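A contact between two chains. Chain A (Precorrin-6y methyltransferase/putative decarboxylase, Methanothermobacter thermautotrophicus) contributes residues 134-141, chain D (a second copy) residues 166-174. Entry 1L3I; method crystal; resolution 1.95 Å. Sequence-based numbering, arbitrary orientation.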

# COMPACT_ATOMS: atom_id res chain seq x y z
N ALA A 134 5.39 13.99 -6.25
CA ALA A 134 3.96 14.27 -6.41
C ALA A 134 3.02 13.66 -5.38
O ALA A 134 3.01 12.45 -5.18
CB ALA A 134 3.52 13.87 -7.79
N ILE A 135 2.24 14.51 -4.71
CA ILE A 135 1.24 14.03 -3.76
C ILE A 135 -0.16 14.23 -4.34
O ILE A 135 -1.12 13.59 -3.91
CB ILE A 135 1.34 14.70 -2.38
CG1 ILE A 135 1.19 16.22 -2.51
CG2 ILE A 135 2.65 14.33 -1.71
CD1 ILE A 135 1.14 16.91 -1.18
N LEU A 136 -0.29 15.14 -5.31
CA LEU A 136 -1.56 15.39 -5.98
C LEU A 136 -1.67 14.49 -7.20
O LEU A 136 -0.74 14.37 -7.99
CB LEU A 136 -1.68 16.84 -6.44
CG LEU A 136 -1.67 17.93 -5.36
CD1 LEU A 136 -1.90 19.27 -6.02
CD2 LEU A 136 -2.72 17.65 -4.31
N LEU A 137 -2.84 13.88 -7.36
CA LEU A 137 -3.09 13.00 -8.49
C LEU A 137 -2.82 13.72 -9.84
O LEU A 137 -2.23 13.14 -10.75
CB LEU A 137 -4.55 12.52 -8.44
CG LEU A 137 -5.21 11.90 -9.67
CD1 LEU A 137 -4.46 10.65 -10.16
CD2 LEU A 137 -6.65 11.57 -9.33
N GLU A 138 -3.19 14.99 -9.91
CA GLU A 138 -3.02 15.77 -11.11
C GLU A 138 -1.56 15.95 -11.45
O GLU A 138 -1.16 15.83 -12.61
CB GLU A 138 -3.69 17.13 -10.96
CG GLU A 138 -5.21 17.07 -10.73
CD GLU A 138 -5.61 16.71 -9.30
OE1 GLU A 138 -4.75 16.66 -8.40
OE2 GLU A 138 -6.81 16.49 -9.07
N THR A 139 -0.75 16.20 -10.42
CA THR A 139 0.67 16.38 -10.60
C THR A 139 1.33 15.11 -11.17
O THR A 139 2.24 15.22 -11.97
CB THR A 139 1.33 16.75 -9.27
OG1 THR A 139 0.60 17.83 -8.67
CG2 THR A 139 2.77 17.16 -9.46
N LYS A 140 0.86 13.94 -10.76
CA LYS A 140 1.45 12.68 -11.24
C LYS A 140 1.24 12.57 -12.75
O LYS A 140 2.16 12.23 -13.49
CB LYS A 140 0.83 11.47 -10.53
CG LYS A 140 1.19 11.36 -9.07
CD LYS A 140 0.36 10.31 -8.35
CE LYS A 140 0.41 10.53 -6.84
NZ LYS A 140 -0.56 9.69 -6.10
N PHE A 141 0.03 12.88 -13.19
CA PHE A 141 -0.32 12.83 -14.59
C PHE A 141 0.45 13.91 -15.35
O PHE A 141 1.12 13.64 -16.35
CB PHE A 141 -1.81 13.06 -14.77
CG PHE A 141 -2.26 13.07 -16.20
CD1 PHE A 141 -2.50 11.87 -16.87
CD2 PHE A 141 -2.44 14.28 -16.88
CE1 PHE A 141 -2.92 11.88 -18.20
CE2 PHE A 141 -2.85 14.30 -18.22
CZ PHE A 141 -3.09 13.10 -18.88
N ALA D 166 -9.53 17.02 -1.38
CA ALA D 166 -9.24 18.27 -2.08
C ALA D 166 -8.13 19.03 -1.34
O ALA D 166 -8.15 19.13 -0.10
CB ALA D 166 -10.49 19.12 -2.16
N LEU D 167 -7.16 19.52 -2.09
CA LEU D 167 -6.03 20.26 -1.52
C LEU D 167 -5.32 21.01 -2.65
O LEU D 167 -4.79 20.37 -3.57
CB LEU D 167 -5.02 19.32 -0.86
CG LEU D 167 -3.65 19.97 -0.58
CD1 LEU D 167 -3.74 20.82 0.70
CD2 LEU D 167 -2.52 18.92 -0.48
N ASP D 168 -5.31 22.35 -2.57
CA ASP D 168 -4.65 23.20 -3.59
C ASP D 168 -5.32 23.11 -4.96
O ASP D 168 -4.64 23.06 -5.99
CB ASP D 168 -3.15 22.82 -3.76
CG ASP D 168 -2.32 22.95 -2.47
OD1 ASP D 168 -2.82 23.46 -1.43
OD2 ASP D 168 -1.13 22.52 -2.51
N ARG D 169 -6.65 23.06 -4.97
CA ARG D 169 -7.36 22.95 -6.25
C ARG D 169 -6.99 21.59 -6.95
O ARG D 169 -7.37 21.35 -8.10
CB ARG D 169 -6.98 24.19 -7.10
CG ARG D 169 -7.42 24.19 -8.57
CD ARG D 169 -6.63 25.25 -9.34
NE ARG D 169 -5.21 25.25 -8.95
CZ ARG D 169 -4.24 25.95 -9.55
NH1 ARG D 169 -4.50 26.72 -10.60
NH2 ARG D 169 -3.01 25.90 -9.05
N GLY D 170 -6.30 20.71 -6.22
CA GLY D 170 -5.92 19.40 -6.72
C GLY D 170 -6.45 18.30 -5.80
O GLY D 170 -7.14 18.59 -4.82
N THR D 171 -6.13 17.03 -6.10
CA THR D 171 -6.60 15.90 -5.29
C THR D 171 -5.49 15.13 -4.61
O THR D 171 -4.76 14.40 -5.28
CB THR D 171 -7.40 14.90 -6.15
OG1 THR D 171 -8.36 15.61 -6.93
CG2 THR D 171 -8.11 13.85 -5.27
N MSE D 172 -5.37 15.26 -3.30
CA MSE D 172 -4.32 14.54 -2.59
C MSE D 172 -4.83 13.19 -2.09
O MSE D 172 -6.01 13.05 -1.76
CB MSE D 172 -3.75 15.37 -1.45
CG MSE D 172 -4.39 15.21 -0.11
SE MSE D 172 -3.07 15.85 1.26
CE MSE D 172 -1.50 14.91 0.53
N MSE D 173 -3.94 12.20 -2.08
CA MSE D 173 -4.32 10.87 -1.63
C MSE D 173 -3.99 10.73 -0.15
O MSE D 173 -2.86 10.99 0.27
CB MSE D 173 -3.58 9.80 -2.45
CG MSE D 173 -3.93 9.80 -3.94
SE MSE D 173 -5.84 9.73 -4.32
CE MSE D 173 -6.32 7.98 -3.67
N VAL D 174 -5.00 10.40 0.66
CA VAL D 174 -4.79 10.27 2.10
C VAL D 174 -4.92 8.82 2.47
O VAL D 174 -5.95 8.19 2.20
CB VAL D 174 -5.79 11.12 2.92
CG1 VAL D 174 -5.43 11.07 4.38
CG2 VAL D 174 -5.78 12.56 2.43

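Chain A meets a chain D strand with the start of a helix. Helix 137-141 of chain A lies nearly at right angles to strand 170-174 of chain D, at 101° between their directions. Just before the helix, the two backbones run close enough to form a single beta bridge, Leu136(A) with Met172(D), whose CA atoms are 4.5 Å apart.

Thr171(D) is the centre of the polar chemistry. Thr171(D) O accepts a hydrogen bond from Leu137(A) N at 2.9 Å. The N-H...O angle is 173°, so the bond is nearly straight. Leu137(A) opens the helix, and its amide has no earlier helical carbonyl to bond to; the strand of the other copy supplies the acceptor. Thr171(D) O also lies 3.4 Å from Leu136(A) CA, a CA-H...O contact that adds to the same approach.

The amide and hydroxyl of Thr171(D) are both satisfied by one carboxylate. Thr171(D) N donates to Glu138(A) OE1 at 2.7 Å, with an angle of 171°. Thr171(D) OG1 donates to Glu138(A) OE2 at 2.8 Å. Each carboxylate oxygen therefore receives a hydrogen bond from the same threonine, and the acid is held by two neutral donors.

Gly170(D) leaves room for this arrangement. Gly170(D) CA is 3.4 Å from Glu138(A) OE1. A CB there would point toward chain A and fall 2.6 Å from Leu136(A) CD1, a clash. Gly170(D) also closes the type I' turn that starts at Leu167(D). Within that hairpin, Leu167(D) N donates to Gly170(D) O at 2.9 Å.

Ile135(A) O makes a CA-H...O contact with Met172(D) CA at 3.6 Å. Met173(D) N is also 3.6 Å from Ile135(A) O; it is the polar atom this contact buries with no partner in the model. Leu136(A) O is used inside chain A, where it accepts from Lys140(A) N at 3.2 Å. Lys140(A) NZ is hydrogen-bonded elsewhere in the structure.

Apolar side chains pack beside the bridge. Leu136(A) points sideways from its CA, but its end comes nearer to chain D. Leu136(A) CD2 lies 3.8 Å from Met172(D) CB and 4.0 Å from Leu167(D) CD2. Ile135(A) CD1 reaches the same leucine, 4.2 Å from Leu167(D) CD2, and packs 3.7 Å from Met172(D) CE. Met172(D) is modelled as selenomethionine. Together the two stretches bury 439 Å², counting both sides.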